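Local coordinates for putative beta-glucosidase (Bifidobacterium adolescentis, PDB 5WAB), which is a glycoside hydrolase of family 3 that acts as a beta-glucosidase, releasing sugars from the non-reducing ends of glycosides, at residues P129-H134 / K603-V608; I196-N201 / W233-D238; E226-S231 / G246-M251; D539-F544 / G649-D654. All coordinates share one frame; numbering follows the deposited sequence.

In the fold
Contacts 2 and 3 lie in the N-terminal, TIM-barrel-related domain, with centres about 9 Å apart. Strands 195-198 and 228-230 are neighbours in one parallel sheet, and I196 O and M230 N, 2.7 Å apart, probably share a hydrogen bond. The M197 side chain of contact 2 comes to about 3 Å from a bound glycerol, probably from the crystallisation liquor, though such molecules often mark pockets. Contacts 1 and 4, about 14 Å apart between centres, tie the fibronectin type III-like domain to the N-terminal and C-terminal glycosidase domains respectively; they meet where L131 CD2 packs on F542 CZ at 3.7 Å. Contact 1 lies about 29 Å, centre to centre, from contact 2.

Contact 1: residues P129-H134 / K603-V608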
# COMPACT_ATOMS: atom_id res chain seq x y z
N PRO A 129 -1.43 6.86 -5.99
CA PRO A 129 -2.53 7.05 -5.03
C PRO A 129 -3.78 6.26 -5.36
O PRO A 129 -4.42 5.72 -4.44
CB PRO A 129 -2.77 8.57 -5.08
CG PRO A 129 -2.27 8.99 -6.42
CD PRO A 129 -1.10 8.10 -6.72
N TYR A 130 -4.15 6.13 -6.64
CA TYR A 130 -5.37 5.41 -6.99
C TYR A 130 -5.27 3.94 -6.61
O TYR A 130 -6.21 3.36 -6.06
CB TYR A 130 -5.65 5.54 -8.49
CG TYR A 130 -6.96 4.91 -8.93
CD1 TYR A 130 -7.04 3.55 -9.20
CD2 TYR A 130 -8.10 5.67 -9.11
CE1 TYR A 130 -8.22 2.96 -9.61
CE2 TYR A 130 -9.29 5.09 -9.54
CZ TYR A 130 -9.34 3.73 -9.78
OH TYR A 130 -10.52 3.14 -10.19
N LEU A 131 -4.14 3.31 -6.94
CA LEU A 131 -3.96 1.90 -6.62
C LEU A 131 -3.99 1.66 -5.12
O LEU A 131 -4.63 0.71 -4.64
CB LEU A 131 -2.64 1.40 -7.22
CG LEU A 131 -2.31 -0.08 -7.05
CD1 LEU A 131 -3.29 -0.95 -7.84
CD2 LEU A 131 -0.87 -0.36 -7.47
N ALA A 132 -3.30 2.51 -4.35
CA ALA A 132 -3.27 2.33 -2.90
C ALA A 132 -4.66 2.45 -2.29
O ALA A 132 -5.04 1.66 -1.42
CB ALA A 132 -2.31 3.35 -2.27
N GLY A 133 -5.45 3.43 -2.75
CA GLY A 133 -6.77 3.62 -2.19
C GLY A 133 -7.73 2.51 -2.56
O GLY A 133 -8.47 2.00 -1.72
N HIS A 134 -7.72 2.10 -3.83
CA HIS A 134 -8.64 1.07 -4.29
C HIS A 134 -8.21 -0.34 -3.90
O HIS A 134 -9.01 -1.27 -4.04
CB HIS A 134 -8.83 1.17 -5.80
CG HIS A 134 -9.62 2.37 -6.22
ND1 HIS A 134 -9.19 3.66 -6.01
CD2 HIS A 134 -10.83 2.47 -6.83
CE1 HIS A 134 -10.09 4.51 -6.47
NE2 HIS A 134 -11.09 3.81 -6.98
N LYS A 603 -6.21 5.28 -13.65
CA LYS A 603 -7.55 5.69 -13.25
C LYS A 603 -8.55 4.53 -13.20
O LYS A 603 -9.75 4.78 -13.09
CB LYS A 603 -8.08 6.80 -14.17
CG LYS A 603 -7.33 8.12 -14.01
CD LYS A 603 -7.44 8.67 -12.59
CE LYS A 603 -6.75 10.02 -12.47
NZ LYS A 603 -6.90 10.61 -11.10
N GLY A 604 -8.09 3.29 -13.30
CA GLY A 604 -8.97 2.15 -13.17
C GLY A 604 -8.28 0.83 -13.47
O GLY A 604 -7.28 0.80 -14.20
N PHE A 605 -8.77 -0.26 -12.88
CA PHE A 605 -8.20 -1.58 -13.15
C PHE A 605 -9.22 -2.65 -12.79
O PHE A 605 -10.14 -2.43 -12.00
CB PHE A 605 -6.87 -1.79 -12.41
CG PHE A 605 -6.99 -1.73 -10.90
CD1 PHE A 605 -7.28 -2.87 -10.17
CD2 PHE A 605 -6.76 -0.54 -10.22
CE1 PHE A 605 -7.38 -2.81 -8.79
CE2 PHE A 605 -6.85 -0.49 -8.85
CZ PHE A 605 -7.16 -1.62 -8.13
N ARG A 606 -9.04 -3.81 -13.42
CA ARG A 606 -9.91 -4.96 -13.19
C ARG A 606 -9.10 -6.24 -13.40
O ARG A 606 -8.50 -6.42 -14.46
CB ARG A 606 -11.12 -4.94 -14.13
CG ARG A 606 -12.08 -6.05 -13.80
CD ARG A 606 -12.54 -6.02 -12.32
NE ARG A 606 -13.56 -7.04 -12.07
CZ ARG A 606 -14.00 -7.37 -10.86
NH1 ARG A 606 -13.52 -6.76 -9.78
NH2 ARG A 606 -14.93 -8.32 -10.71
N LYS A 607 -9.08 -7.11 -12.40
CA LYS A 607 -8.44 -8.42 -12.52
C LYS A 607 -9.51 -9.45 -12.87
O LYS A 607 -10.58 -9.48 -12.25
CB LYS A 607 -7.73 -8.81 -11.22
CG LYS A 607 -6.83 -10.05 -11.36
CD LYS A 607 -6.00 -10.27 -10.11
CE LYS A 607 -4.87 -11.25 -10.35
NZ LYS A 607 -3.96 -11.28 -9.17
N VAL A 608 -9.22 -10.28 -13.87
CA VAL A 608 -10.16 -11.26 -14.39
C VAL A 608 -9.49 -12.62 -14.44
O VAL A 608 -8.41 -12.77 -15.03
CB VAL A 608 -10.67 -10.87 -15.79
CG1 VAL A 608 -11.77 -11.80 -16.22
CG2 VAL A 608 -11.16 -9.43 -15.80
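The phenol ring of Y130 is enclosed on both faces: the K603-G604 peptide covers one, with K603 C 3.6 Å above the ring plane, and the imidazole of H134 covers the other. Y130 CZ lies 3.3 Å above the imidazole plane of H134, over its centre, and H134 also stacks with H186. H134 ND1 gives a bent hydrogen bond (3.0 Å) to Y130 O, an oxygen that also accepts from H134 N. At the edge of the phenol, Y130 CE1 meets F605 CE2 at 3.8 Å. The F605 ring is also approached by L131 CD1, 3.7 Å from F605 CE2 in an off-centre CH-pi contact, and by H134 CB. With CG placed anti to the backbone N (chi1 -176°), Y130 reaches the strand and brings its OH 3.5 Å from G604 CA. An alanine at Y130 would probably open a gap between H134 and the strand and leave one flank of F605 without support. W81 meets F605 edge-to-face, while K603 and G604 form a classic beta bulge opposite V586. The segment 129-134, the start of helix 129-144, crosses the 603-608 part of strand 601-610, an outermost strand of the fibronectin-like sheet, at -50°, while helix 182-190 packs against P129 and A132.

Contact 2: residues I196-N201 / W233-D238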
# COMPACT_ATOMS: atom_id res chain seq x y z
N ILE A 196 -8.59 6.77 12.60
CA ILE A 196 -7.47 7.19 11.76
C ILE A 196 -6.30 7.51 12.67
O ILE A 196 -6.49 8.08 13.75
CB ILE A 196 -7.85 8.41 10.89
CG1 ILE A 196 -8.81 7.99 9.78
CG2 ILE A 196 -6.60 9.07 10.30
CD1 ILE A 196 -9.15 9.10 8.83
N MET A 197 -5.09 7.13 12.26
CA MET A 197 -3.87 7.45 12.99
C MET A 197 -3.10 8.52 12.24
O MET A 197 -2.77 8.34 11.06
CB MET A 197 -2.99 6.21 13.18
CG MET A 197 -1.72 6.51 13.96
SD MET A 197 -0.71 5.05 14.29
CE MET A 197 -1.97 3.86 14.74
N CYS A 198 -2.80 9.62 12.92
CA CYS A 198 -2.01 10.67 12.31
C CYS A 198 -0.53 10.30 12.36
O CYS A 198 -0.11 9.43 13.12
CB CYS A 198 -2.24 12.00 13.02
SG CYS A 198 -1.25 12.22 14.52
N SER A 199 0.25 10.97 11.52
CA SER A 199 1.68 10.69 11.40
C SER A 199 2.48 11.50 12.42
O SER A 199 2.01 12.48 12.99
CB SER A 199 2.16 11.00 9.98
OG SER A 199 1.94 12.36 9.66
N TYR A 200 3.73 11.07 12.62
CA TYR A 200 4.64 11.79 13.52
C TYR A 200 5.11 13.10 12.92
O TYR A 200 5.40 14.04 13.67
CB TYR A 200 5.88 10.94 13.82
CG TYR A 200 5.71 9.82 14.82
CD1 TYR A 200 5.51 10.09 16.17
CD2 TYR A 200 5.80 8.49 14.42
CE1 TYR A 200 5.38 9.06 17.08
CE2 TYR A 200 5.67 7.47 15.32
CZ TYR A 200 5.46 7.75 16.65
OH TYR A 200 5.33 6.72 17.56
N ASN A 201 5.23 13.18 11.60
CA ASN A 201 5.99 14.26 11.00
C ASN A 201 5.17 15.54 10.93
O ASN A 201 3.96 15.55 11.16
CB ASN A 201 6.46 13.88 9.60
CG ASN A 201 5.31 13.53 8.68
OD1 ASN A 201 4.78 12.42 8.72
ND2 ASN A 201 4.91 14.48 7.84
N TRP A 233 2.25 6.80 18.48
CA TRP A 233 2.69 6.69 19.87
C TRP A 233 3.77 7.72 20.14
O TRP A 233 4.92 7.59 19.69
CB TRP A 233 3.17 5.27 20.16
CG TRP A 233 2.08 4.33 20.61
CD1 TRP A 233 2.10 3.54 21.73
CD2 TRP A 233 0.80 4.10 19.99
NE1 TRP A 233 0.93 2.83 21.83
CE2 TRP A 233 0.12 3.16 20.78
CE3 TRP A 233 0.18 4.59 18.84
CZ2 TRP A 233 -1.15 2.70 20.46
CZ3 TRP A 233 -1.09 4.14 18.53
CH2 TRP A 233 -1.73 3.20 19.33
N GLY A 234 3.40 8.76 20.88
CA GLY A 234 4.27 9.88 21.16
C GLY A 234 4.08 11.08 20.26
O GLY A 234 4.76 12.09 20.46
N ALA A 235 3.18 10.99 19.28
CA ALA A 235 3.01 12.07 18.30
C ALA A 235 2.25 13.27 18.85
O ALA A 235 2.28 14.34 18.24
CB ALA A 235 2.29 11.55 17.06
N ASP A 236 1.56 13.12 19.98
CA ASP A 236 0.81 14.21 20.60
C ASP A 236 1.77 14.97 21.51
O ASP A 236 2.18 14.46 22.56
CB ASP A 236 -0.38 13.67 21.38
CG ASP A 236 -1.33 14.76 21.84
OD1 ASP A 236 -0.92 15.94 21.93
OD2 ASP A 236 -2.51 14.43 22.13
N HIS A 237 2.15 16.18 21.09
CA HIS A 237 3.11 16.98 21.84
C HIS A 237 2.45 18.06 22.70
O HIS A 237 3.02 18.44 23.73
CB HIS A 237 4.09 17.65 20.88
CG HIS A 237 4.93 16.67 20.11
ND1 HIS A 237 5.07 15.35 20.50
CD2 HIS A 237 5.63 16.80 18.96
CE1 HIS A 237 5.85 14.73 19.63
NE2 HIS A 237 6.19 15.58 18.68
N ASP A 238 1.29 18.56 22.28
CA ASP A 238 0.54 19.58 23.01
C ASP A 238 -0.88 19.08 23.17
O ASP A 238 -1.65 19.06 22.20
CB ASP A 238 0.57 20.91 22.25
CG ASP A 238 0.19 22.09 23.12
OD1 ASP A 238 -0.61 21.93 24.06
OD2 ASP A 238 0.69 23.20 22.85
O HOH W 1 6.70 13.76 16.64
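Y200 O is linked to H237 NE2 through an ordered water, which donates to Y200 O at 3.3 Å and lies 2.8 Å from H237 NE2. H207 ND1 is a second hydrogen-bonding partner of Y200 O, and the H207 ring meets that of H237 edge-to-face. At the other end of Y200, the OH is modelled as a donor to W233 O, which sits in the plane of the phenol at its edge, but at 2.3 Å the separation of Y200 OH and W233 O is too short to be relied on. CG of Y200 lies anti to the carbonyl carbon (chi1 -77°), which carries the ring alongside the 233-235 backbone; there Y200 CD1 touches A235 CB at 3.6 Å. Farther along, M197 CE approaches the indole of W233 at CZ3 (3.9 Å), the two side chains crossing at about a right angle. W233 NE1 is hydrogen-bonded to A26 O, which helps fix the indole. Strand 195-198 of the barrel-like domain and the loop following strand 228-230 are therefore joined by a water-bridged polar link at Y200 O and by apolar packing, the Y200 phenol against A235 CB and the M197 methyl against the indole.

Contact 3: residues E226-S231 / G246-M251; sequences EGIVMS and GLNLEM
N248 reaches across to I228 and V229 with every atom of its side chain. Its CB rests 3.5 Å from V229 O and 3.6 Å from I228 CG2. CG then lies anti to the carbonyl carbon (chi1 -57°), which turns the carboxamide along the strand toward V229 N and the end of I228. OD1 accepts from V229 N at 3.0 Å; the bond is nearly straight (169°), but the donor stands above the carboxamide plane. N248 ND2 packs closely against I228 CD1 at 3.2 Å. It donates both to M277 O and to an ordered water, whose oxygen is 2.9 Å from N248 ND2. An alanine in place of N248 would probably leave V229 N and M277 O without these partners and open a gap beside I228 CD1.

Strand 228-230 is an outermost strand of the parallel sheet of the TIM-barrel-related domain, and the chain returns to its edge after helix 239-245, which ends in a Schellman motif at G246. Instead of a further full strand, the returning segment makes a single bridge, M230 with L249. V229 O takes L249 N at 3.2 Å and, more weakly, N248 N, while S231 N donates to L249 O. Beyond the bridge, M251 N donates to S231 OG at 3.2 Å in an almost linear bond (171°). L247 CD1 lies against the M230-S231 peptide and reaches V229 CG1. M230, bent at chi3, brings CE to 3.4 Å from M251 CG.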
# COMPACT_ATOMS: atom_id res chain seq x y z
N GLU A 226 -16.32 10.52 9.46
CA GLU A 226 -17.22 10.42 10.60
C GLU A 226 -16.56 9.81 11.83
O GLU A 226 -17.18 9.75 12.89
CB GLU A 226 -18.44 9.58 10.21
CG GLU A 226 -19.24 10.14 9.05
CD GLU A 226 -20.35 9.20 8.61
OE1 GLU A 226 -20.27 7.98 8.91
OE2 GLU A 226 -21.30 9.67 7.96
N GLY A 227 -15.31 9.36 11.71
CA GLY A 227 -14.67 8.59 12.74
C GLY A 227 -13.78 9.40 13.65
O GLY A 227 -13.91 10.62 13.77
N ILE A 228 -12.82 8.71 14.26
CA ILE A 228 -11.93 9.25 15.27
C ILE A 228 -10.52 9.37 14.70
O ILE A 228 -10.13 8.61 13.81
CB ILE A 228 -11.95 8.31 16.50
CG1 ILE A 228 -13.28 8.44 17.23
CG2 ILE A 228 -10.77 8.52 17.42
CD1 ILE A 228 -13.81 9.83 17.22
N VAL A 229 -9.76 10.32 15.23
CA VAL A 229 -8.34 10.47 14.92
C VAL A 229 -7.55 10.22 16.19
O VAL A 229 -7.84 10.81 17.24
CB VAL A 229 -8.01 11.86 14.34
CG1 VAL A 229 -6.55 11.92 13.95
CG2 VAL A 229 -8.91 12.19 13.17
N MET A 230 -6.57 9.33 16.11
CA MET A 230 -5.65 9.10 17.20
C MET A 230 -4.24 9.43 16.75
O MET A 230 -3.93 9.41 15.55
CB MET A 230 -5.71 7.65 17.69
CG MET A 230 -5.32 6.63 16.63
SD MET A 230 -5.52 4.96 17.24
CE MET A 230 -4.42 5.03 18.62
N SER A 231 -3.38 9.69 17.71
CA SER A 231 -1.99 9.99 17.41
C SER A 231 -1.20 8.70 17.30
O SER A 231 -1.56 7.66 17.85
CB SER A 231 -1.38 10.86 18.51
OG SER A 231 -1.21 10.08 19.68
N GLY A 246 -8.45 18.55 16.35
CA GLY A 246 -9.34 17.47 15.95
C GLY A 246 -8.83 16.09 16.28
O GLY A 246 -9.39 15.08 15.82
N LEU A 247 -7.78 16.01 17.09
CA LEU A 247 -7.25 14.73 17.55
C LEU A 247 -8.07 14.25 18.74
O LEU A 247 -8.07 14.87 19.81
CB LEU A 247 -5.78 14.86 17.94
CG LEU A 247 -5.11 13.52 18.21
CD1 LEU A 247 -4.44 13.00 16.94
CD2 LEU A 247 -4.13 13.63 19.36
N ASN A 248 -8.79 13.14 18.57
CA ASN A 248 -9.64 12.65 19.64
C ASN A 248 -8.86 11.97 20.75
O ASN A 248 -9.23 12.08 21.92
CB ASN A 248 -10.68 11.68 19.09
CG ASN A 248 -11.52 12.29 18.00
OD1 ASN A 248 -11.06 12.49 16.88
ND2 ASN A 248 -12.76 12.62 18.33
N LEU A 249 -7.78 11.27 20.42
CA LEU A 249 -7.20 10.30 21.34
C LEU A 249 -5.68 10.42 21.35
O LEU A 249 -5.03 10.24 20.32
CB LEU A 249 -7.61 8.88 20.95
CG LEU A 249 -7.19 7.72 21.85
CD1 LEU A 249 -7.92 7.74 23.19
CD2 LEU A 249 -7.42 6.40 21.13
N GLU A 250 -5.12 10.66 22.54
CA GLU A 250 -3.68 10.59 22.74
C GLU A 250 -3.29 9.16 23.08
O GLU A 250 -3.89 8.54 23.97
CB GLU A 250 -3.23 11.52 23.88
CG GLU A 250 -1.72 11.45 24.15
CD GLU A 250 -1.34 11.79 25.59
OE1 GLU A 250 -2.14 11.52 26.51
OE2 GLU A 250 -0.23 12.32 25.81
N MET A 251 -2.31 8.63 22.35
CA MET A 251 -1.77 7.30 22.62
C MET A 251 -0.25 7.37 22.49
O MET A 251 0.26 7.97 21.53
CB MET A 251 -2.34 6.25 21.66
CG MET A 251 -3.83 6.01 21.83
SD MET A 251 -4.29 5.19 23.36
CE MET A 251 -3.53 3.58 23.15
O HOH W 2 -14.98 12.62 16.42

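Contact 4: residues D539-F544 / G649-D654; sequences DYPFGF and GTSSRD
Two carbonyl oxygens, G543 O and T650 O, face each other only 2.9 Å apart with no hydrogen bond possible between them, a repulsion that would probably be eased by the donor Q585 NE2 on G543 O. S651 CA makes a CA-H...O contact with G543 O at 3.5 Å. Nearby, F542 O is gripped twice by one residue: S652 N donates at 3.2 Å, and S652 OG at 2.7 Å, in the carbonyl plane and on a lone pair. S652 OG can do this because it sits between its own backbone N and carbonyl carbon (chi1 62°), which folds the hydroxyl back beside its N-H. Each segment contains a tight turn, a type II turn P541-F544 in the C-terminal glycosidase domain and a type I turn S651-D654 joining strands 642-648 and 654-663 of the fibronectin-like sheet. S651 OG accepts from R653 N (3.3 Å) as an ST turn and touches P541 CG. The extended R653 chain runs past P541, its CD 3.9 Å from P541 CB, to a salt bridge with D532 and a hydrogen bond to K536 O. D654 OD2 lies at the edge of the F544 ring, in its plane, 3.9 Å from F544 CD1.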
# COMPACT_ATOMS: atom_id res chain seq x y z
N ASP A 539 13.85 -0.46 -15.14
CA ASP A 539 14.08 -1.89 -15.25
C ASP A 539 12.77 -2.63 -15.50
O ASP A 539 12.64 -3.37 -16.48
CB ASP A 539 14.77 -2.41 -13.99
CG ASP A 539 15.53 -3.69 -14.23
OD1 ASP A 539 15.65 -4.11 -15.41
OD2 ASP A 539 16.01 -4.29 -13.25
N TYR A 540 11.77 -2.42 -14.64
CA TYR A 540 10.45 -2.99 -14.84
C TYR A 540 9.41 -1.94 -14.48
O TYR A 540 9.48 -1.34 -13.38
CB TYR A 540 10.28 -4.27 -14.00
CG TYR A 540 11.29 -5.34 -14.35
CD1 TYR A 540 11.04 -6.25 -15.37
CD2 TYR A 540 12.51 -5.42 -13.68
CE1 TYR A 540 11.98 -7.22 -15.70
CE2 TYR A 540 13.45 -6.38 -14.01
CZ TYR A 540 13.18 -7.28 -15.02
OH TYR A 540 14.11 -8.25 -15.34
N PRO A 541 8.46 -1.67 -15.37
CA PRO A 541 7.54 -0.55 -15.16
C PRO A 541 6.40 -0.88 -14.20
O PRO A 541 6.08 -2.04 -13.93
CB PRO A 541 7.00 -0.27 -16.56
CG PRO A 541 7.01 -1.62 -17.21
CD PRO A 541 8.22 -2.35 -16.65
N PHE A 542 5.80 0.18 -13.69
CA PHE A 542 4.62 0.07 -12.85
C PHE A 542 3.53 -0.71 -13.58
O PHE A 542 3.26 -0.47 -14.76
CB PHE A 542 4.13 1.47 -12.47
CG PHE A 542 2.84 1.49 -11.73
CD1 PHE A 542 2.81 1.29 -10.36
CD2 PHE A 542 1.65 1.73 -12.40
CE1 PHE A 542 1.61 1.32 -9.67
CE2 PHE A 542 0.45 1.76 -11.72
CZ PHE A 542 0.43 1.56 -10.35
N GLY A 543 2.91 -1.66 -12.88
CA GLY A 543 1.87 -2.48 -13.46
C GLY A 543 2.34 -3.63 -14.33
O GLY A 543 1.51 -4.23 -15.02
N PHE A 544 3.63 -3.95 -14.33
CA PHE A 544 4.16 -5.01 -15.17
C PHE A 544 4.13 -6.35 -14.45
O PHE A 544 4.29 -6.43 -13.23
CB PHE A 544 5.59 -4.71 -15.61
CG PHE A 544 6.24 -5.83 -16.39
CD1 PHE A 544 6.05 -5.95 -17.75
CD2 PHE A 544 7.05 -6.76 -15.75
CE1 PHE A 544 6.64 -6.99 -18.46
CE2 PHE A 544 7.64 -7.79 -16.45
CZ PHE A 544 7.44 -7.90 -17.80
N GLY A 649 -4.59 -1.30 -21.28
CA GLY A 649 -3.49 -2.23 -21.43
C GLY A 649 -3.32 -3.10 -20.21
O GLY A 649 -4.21 -3.23 -19.37
N THR A 650 -2.15 -3.73 -20.13
CA THR A 650 -1.82 -4.62 -19.03
C THR A 650 -0.61 -4.14 -18.25
O THR A 650 -0.09 -4.87 -17.40
CB THR A 650 -1.59 -6.04 -19.55
OG1 THR A 650 -0.59 -6.02 -20.57
CG2 THR A 650 -2.89 -6.58 -20.14
N SER A 651 -0.16 -2.91 -18.50
CA SER A 651 1.03 -2.31 -17.92
C SER A 651 1.03 -0.84 -18.29
O SER A 651 0.44 -0.44 -19.29
CB SER A 651 2.30 -3.01 -18.41
OG SER A 651 3.47 -2.34 -17.99
N SER A 652 1.76 -0.04 -17.50
CA SER A 652 1.94 1.37 -17.83
C SER A 652 2.74 1.57 -19.11
O SER A 652 2.73 2.67 -19.67
CB SER A 652 2.62 2.10 -16.67
OG SER A 652 3.91 1.57 -16.43
N ARG A 653 3.44 0.54 -19.58
CA ARG A 653 4.18 0.59 -20.84
C ARG A 653 3.80 -0.59 -21.74
O ARG A 653 4.59 -1.02 -22.58
CB ARG A 653 5.69 0.62 -20.59
CG ARG A 653 6.11 1.79 -19.71
CD ARG A 653 7.61 1.95 -19.66
NE ARG A 653 7.99 3.09 -18.83
CZ ARG A 653 9.21 3.63 -18.82
NH1 ARG A 653 10.17 3.15 -19.59
NH2 ARG A 653 9.46 4.67 -18.04
N ASP A 654 2.58 -1.13 -21.56
CA ASP A 654 2.00 -2.18 -22.40
C ASP A 654 0.56 -1.76 -22.66
O ASP A 654 -0.38 -2.28 -22.06
CB ASP A 654 2.05 -3.56 -21.74
CG ASP A 654 3.43 -4.18 -21.79
OD1 ASP A 654 3.86 -4.57 -22.89
OD2 ASP A 654 4.09 -4.27 -20.72